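Local coordinates for protein carbonic anhydrase (Coccomyxa sp. PA, PDB 3UCJ) that probably catalyses the reversible hydration of carbon dioxide to hydrogencarbonate, as a zinc-dependent enzyme of the beta-carbonic anhydrase class, at residues E159-A167 / L211-H219. Sequence-based numbering, arbitrary orientation.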
loop_
_atom_site.group_PDB
_atom_site.type_symbol
_atom_site.label_atom_id
_atom_site.label_comp_id
_atom_site.label_asym_id
_atom_site.label_seq_id
_atom_site.Cartn_x
_atom_site.Cartn_y
_atom_site.Cartn_z
ATOM N N GLU A 159 -18.310 -13.478 3.346
ATOM C CA GLU A 159 -17.740 -14.740 2.939
ATOM C C GLU A 159 -16.393 -14.598 2.281
ATOM O O GLU A 159 -15.493 -15.427 2.495
ATOM C CB GLU A 159 -18.698 -15.564 1.999
ATOM C CG GLU A 159 -17.996 -16.934 1.753
ATOM C CD GLU A 159 -18.828 -18.035 1.075
ATOM O OE1 GLU A 159 -20.024 -17.763 0.752
ATOM O OE2 GLU A 159 -18.224 -19.116 0.825
ATOM N N ALA A 160 -16.233 -13.601 1.396
ATOM C CA ALA A 160 -14.970 -13.461 0.701
ATOM C C ALA A 160 -13.879 -13.073 1.712
ATOM O O ALA A 160 -12.744 -13.514 1.546
ATOM C CB ALA A 160 -15.104 -12.311 -0.327
ATOM N N GLN A 161 -14.221 -12.241 2.709
ATOM C CA GLN A 161 -13.181 -11.742 3.625
ATOM C C GLN A 161 -12.824 -12.884 4.577
ATOM O O GLN A 161 -11.655 -13.031 4.957
ATOM C CB GLN A 161 -13.565 -10.442 4.370
ATOM C CG GLN A 161 -13.933 -9.284 3.399
ATOM C CD GLN A 161 -12.936 -9.095 2.211
ATOM O OE1 GLN A 161 -11.697 -9.233 2.387
ATOM N NE2 GLN A 161 -13.493 -8.794 0.956
ATOM N N VAL A 162 -13.781 -13.754 4.867
ATOM C CA VAL A 162 -13.415 -14.980 5.629
ATOM C C VAL A 162 -12.471 -15.819 4.864
ATOM O O VAL A 162 -11.431 -16.317 5.433
ATOM C CB VAL A 162 -14.685 -15.806 6.057
ATOM C CG1 VAL A 162 -14.282 -17.244 6.498
ATOM C CG2 VAL A 162 -15.392 -15.044 7.125
ATOM N N PHE A 163 -12.725 -16.000 3.559
ATOM C CA PHE A 163 -11.772 -16.764 2.748
ATOM C C PHE A 163 -10.387 -16.093 2.736
ATOM O O PHE A 163 -9.303 -16.761 2.865
ATOM C CB PHE A 163 -12.305 -16.881 1.261
ATOM C CG PHE A 163 -11.409 -17.696 0.369
ATOM C CD1 PHE A 163 -11.731 -19.046 0.133
ATOM C CD2 PHE A 163 -10.310 -17.136 -0.296
ATOM C CE1 PHE A 163 -10.965 -19.842 -0.701
ATOM C CE2 PHE A 163 -9.462 -17.950 -1.168
ATOM C CZ PHE A 163 -9.792 -19.322 -1.351
ATOM N N ASN A 164 -10.397 -14.762 2.599
ATOM C CA ASN A 164 -9.084 -14.079 2.566
ATOM C C ASN A 164 -8.294 -14.273 3.887
ATOM O O ASN A 164 -7.084 -14.435 3.851
ATOM C CB ASN A 164 -9.286 -12.564 2.309
ATOM C CG ASN A 164 -9.678 -12.327 0.833
ATOM O OD1 ASN A 164 -9.440 -13.210 0.021
ATOM N ND2 ASN A 164 -10.410 -11.245 0.528
ATOM N N VAL A 165 -8.995 -14.242 5.006
ATOM C CA VAL A 165 -8.319 -14.433 6.316
ATOM C C VAL A 165 -7.786 -15.912 6.307
ATOM O O VAL A 165 -6.586 -16.162 6.603
ATOM C CB VAL A 165 -9.277 -14.186 7.463
ATOM C CG1 VAL A 165 -8.729 -14.767 8.876
ATOM C CG2 VAL A 165 -9.614 -12.662 7.642
ATOM N N CYS A 166 -8.624 -16.895 5.950
ATOM C CA CYS A 166 -8.150 -18.269 5.898
ATOM C C CYS A 166 -6.985 -18.526 4.946
ATOM O O CYS A 166 -6.070 -19.341 5.252
ATOM C CB CYS A 166 -9.277 -19.283 5.579
ATOM S SG CYS A 166 -10.559 -19.238 6.814
ATOM N N ALA A 167 -6.958 -17.838 3.801
ATOM C CA ALA A 167 -5.903 -17.975 2.820
ATOM C C ALA A 167 -4.671 -17.094 3.080
ATOM O O ALA A 167 -3.688 -17.177 2.335
ATOM C CB ALA A 167 -6.469 -17.566 1.428
ATOM N N LEU A 211 -17.180 -25.578 4.562
ATOM C CA LEU A 211 -18.001 -24.398 4.811
ATOM C C LEU A 211 -17.848 -23.226 3.855
ATOM O O LEU A 211 -18.725 -22.337 3.842
ATOM C CB LEU A 211 -17.841 -23.858 6.246
ATOM C CG LEU A 211 -18.102 -24.859 7.386
ATOM C CD1 LEU A 211 -17.723 -24.166 8.692
ATOM C CD2 LEU A 211 -19.568 -25.280 7.376
ATOM N N LEU A 212 -16.756 -23.178 3.101
ATOM C CA LEU A 212 -16.553 -22.083 2.110
ATOM C C LEU A 212 -16.925 -22.511 0.690
ATOM O O LEU A 212 -16.556 -23.577 0.256
ATOM C CB LEU A 212 -15.071 -21.588 2.155
ATOM C CG LEU A 212 -14.621 -20.975 3.491
ATOM C CD1 LEU A 212 -13.124 -20.619 3.408
ATOM C CD2 LEU A 212 -15.520 -19.725 3.763
ATOM N N ARG A 213 -17.638 -21.661 -0.035
ATOM C CA ARG A 213 -18.005 -21.911 -1.437
ATOM C C ARG A 213 -16.761 -22.032 -2.291
ATOM O O ARG A 213 -16.561 -23.023 -2.993
ATOM C CB ARG A 213 -18.803 -20.720 -1.979
ATOM C CG ARG A 213 -20.347 -20.742 -1.822
ATOM C CD ARG A 213 -21.018 -20.023 -3.055
ATOM N NE ARG A 213 -20.656 -20.675 -4.349
ATOM C CZ ARG A 213 -21.521 -21.040 -5.319
ATOM N NH1 ARG A 213 -22.823 -20.823 -5.191
ATOM N NH2 ARG A 213 -21.089 -21.630 -6.432
ATOM N N ALA A 214 -15.905 -20.996 -2.242
ATOM C CA ALA A 214 -14.625 -21.048 -2.933
ATOM C C ALA A 214 -13.712 -22.162 -2.367
ATOM O O ALA A 214 -13.792 -22.484 -1.196
ATOM C CB ALA A 214 -13.923 -19.678 -2.870
ATOM N N ASP A 215 -12.861 -22.722 -3.212
ATOM C CA ASP A 215 -12.040 -23.880 -2.888
ATOM C C ASP A 215 -10.671 -23.480 -2.324
ATOM O O ASP A 215 -9.698 -23.201 -3.083
ATOM C CB ASP A 215 -11.880 -24.727 -4.174
ATOM C CG ASP A 215 -11.192 -26.108 -3.955
ATOM O OD1 ASP A 215 -11.281 -26.916 -4.943
ATOM O OD2 ASP A 215 -10.514 -26.386 -2.930
ATOM N N LEU A 216 -10.596 -23.453 -1.002
ATOM C CA LEU A 216 -9.348 -23.076 -0.323
ATOM C C LEU A 216 -8.244 -24.066 -0.597
ATOM O O LEU A 216 -7.064 -23.702 -0.748
ATOM C CB LEU A 216 -9.560 -22.871 1.184
ATOM C CG LEU A 216 -8.408 -22.308 2.058
ATOM C CD1 LEU A 216 -7.856 -20.915 1.447
ATOM C CD2 LEU A 216 -8.787 -22.156 3.532
ATOM N N LYS A 217 -8.591 -25.375 -0.581
ATOM C CA LYS A 217 -7.566 -26.359 -0.886
ATOM C C LYS A 217 -6.875 -26.167 -2.269
ATOM O O LYS A 217 -5.611 -26.235 -2.382
ATOM C CB LYS A 217 -8.123 -27.843 -0.735
ATOM C CG LYS A 217 -7.060 -28.879 -1.144
ATOM C CD LYS A 217 -7.549 -30.341 -0.862
ATOM C CE LYS A 217 -6.594 -31.392 -1.505
ATOM N NZ LYS A 217 -7.236 -32.776 -1.268
ATOM N N GLN A 218 -7.657 -25.964 -3.326
ATOM C CA GLN A 218 -7.083 -25.800 -4.663
ATOM C C GLN A 218 -6.270 -24.466 -4.662
ATOM O O GLN A 218 -5.252 -24.369 -5.331
ATOM C CB GLN A 218 -8.194 -25.679 -5.718
ATOM C CG GLN A 218 -7.661 -25.551 -7.116
ATOM C CD GLN A 218 -8.761 -25.553 -8.126
ATOM O OE1 GLN A 218 -9.177 -26.603 -8.587
ATOM N NE2 GLN A 218 -9.289 -24.390 -8.426
ATOM N N HIS A 219 -6.747 -23.474 -3.898
ATOM C CA HIS A 219 -5.993 -22.162 -3.841
ATOM C C HIS A 219 -4.617 -22.376 -3.251
ATOM O O HIS A 219 -3.595 -21.804 -3.708
ATOM C CB HIS A 219 -6.775 -21.158 -3.025
ATOM C CG HIS A 219 -6.008 -19.895 -2.751
ATOM N ND1 HIS A 219 -5.880 -18.898 -3.700
ATOM C CD2 HIS A 219 -5.382 -19.435 -1.632
ATOM C CE1 HIS A 219 -5.213 -17.869 -3.178
ATOM N NE2 HIS A 219 -4.883 -18.167 -1.926
HETATM O O HOH W 1 -15.627 -18.440 -0.226
HETATM O O HOH W 2 -3.655 -16.267 -0.398
#
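Phe163, on helix 146-167 of the alpha/beta beta-carbonic anhydrase fold, pushes its ring into the turn that joins helix 205-211 to helix 216-220. With CG anti to the backbone N (chi1 -178°), the Phe163 ring reaches across to Leu216, whose CD1 lies over one face, 4.2 Å from the ring centroid in a CH-pi contact. Asp215 C and His219 CB come in at the ring edge, and Ala214 CB touches Phe163 CE1 at 3.7 Å. The Phe163 edge in turn points at the face of His219 in a T-shaped pair, planes 70° apart. Leu216 forks between two helix residues: CD1 meets Ala167 CB and CD2 meets Cys166 CB, each at 3.6 Å. One turn earlier on helix 146-167, Val162 CG1 packs on Leu212 CD2, and both side chains also rest on Ile202 of strand 194-202. At the far end the extended Glu159 takes the Arg213 backbone N-H on OE2 at 2.7 Å, nearly straight (165°), while a water links OE2 to Ala214 N. Replacing Glu159 by alanine would remove this acceptor, probably leaving the Arg213 N-H without its mate and the turn less firmly held. Asp215 N-caps helix 216-220 through Gln218 N, and Asp135 OD1 of the second subunit is hydrogen-bonded to His219 ND1. On the other ring nitrogen, His219 NE2 meets a water at 2.7 Å that donates to Ala167 O.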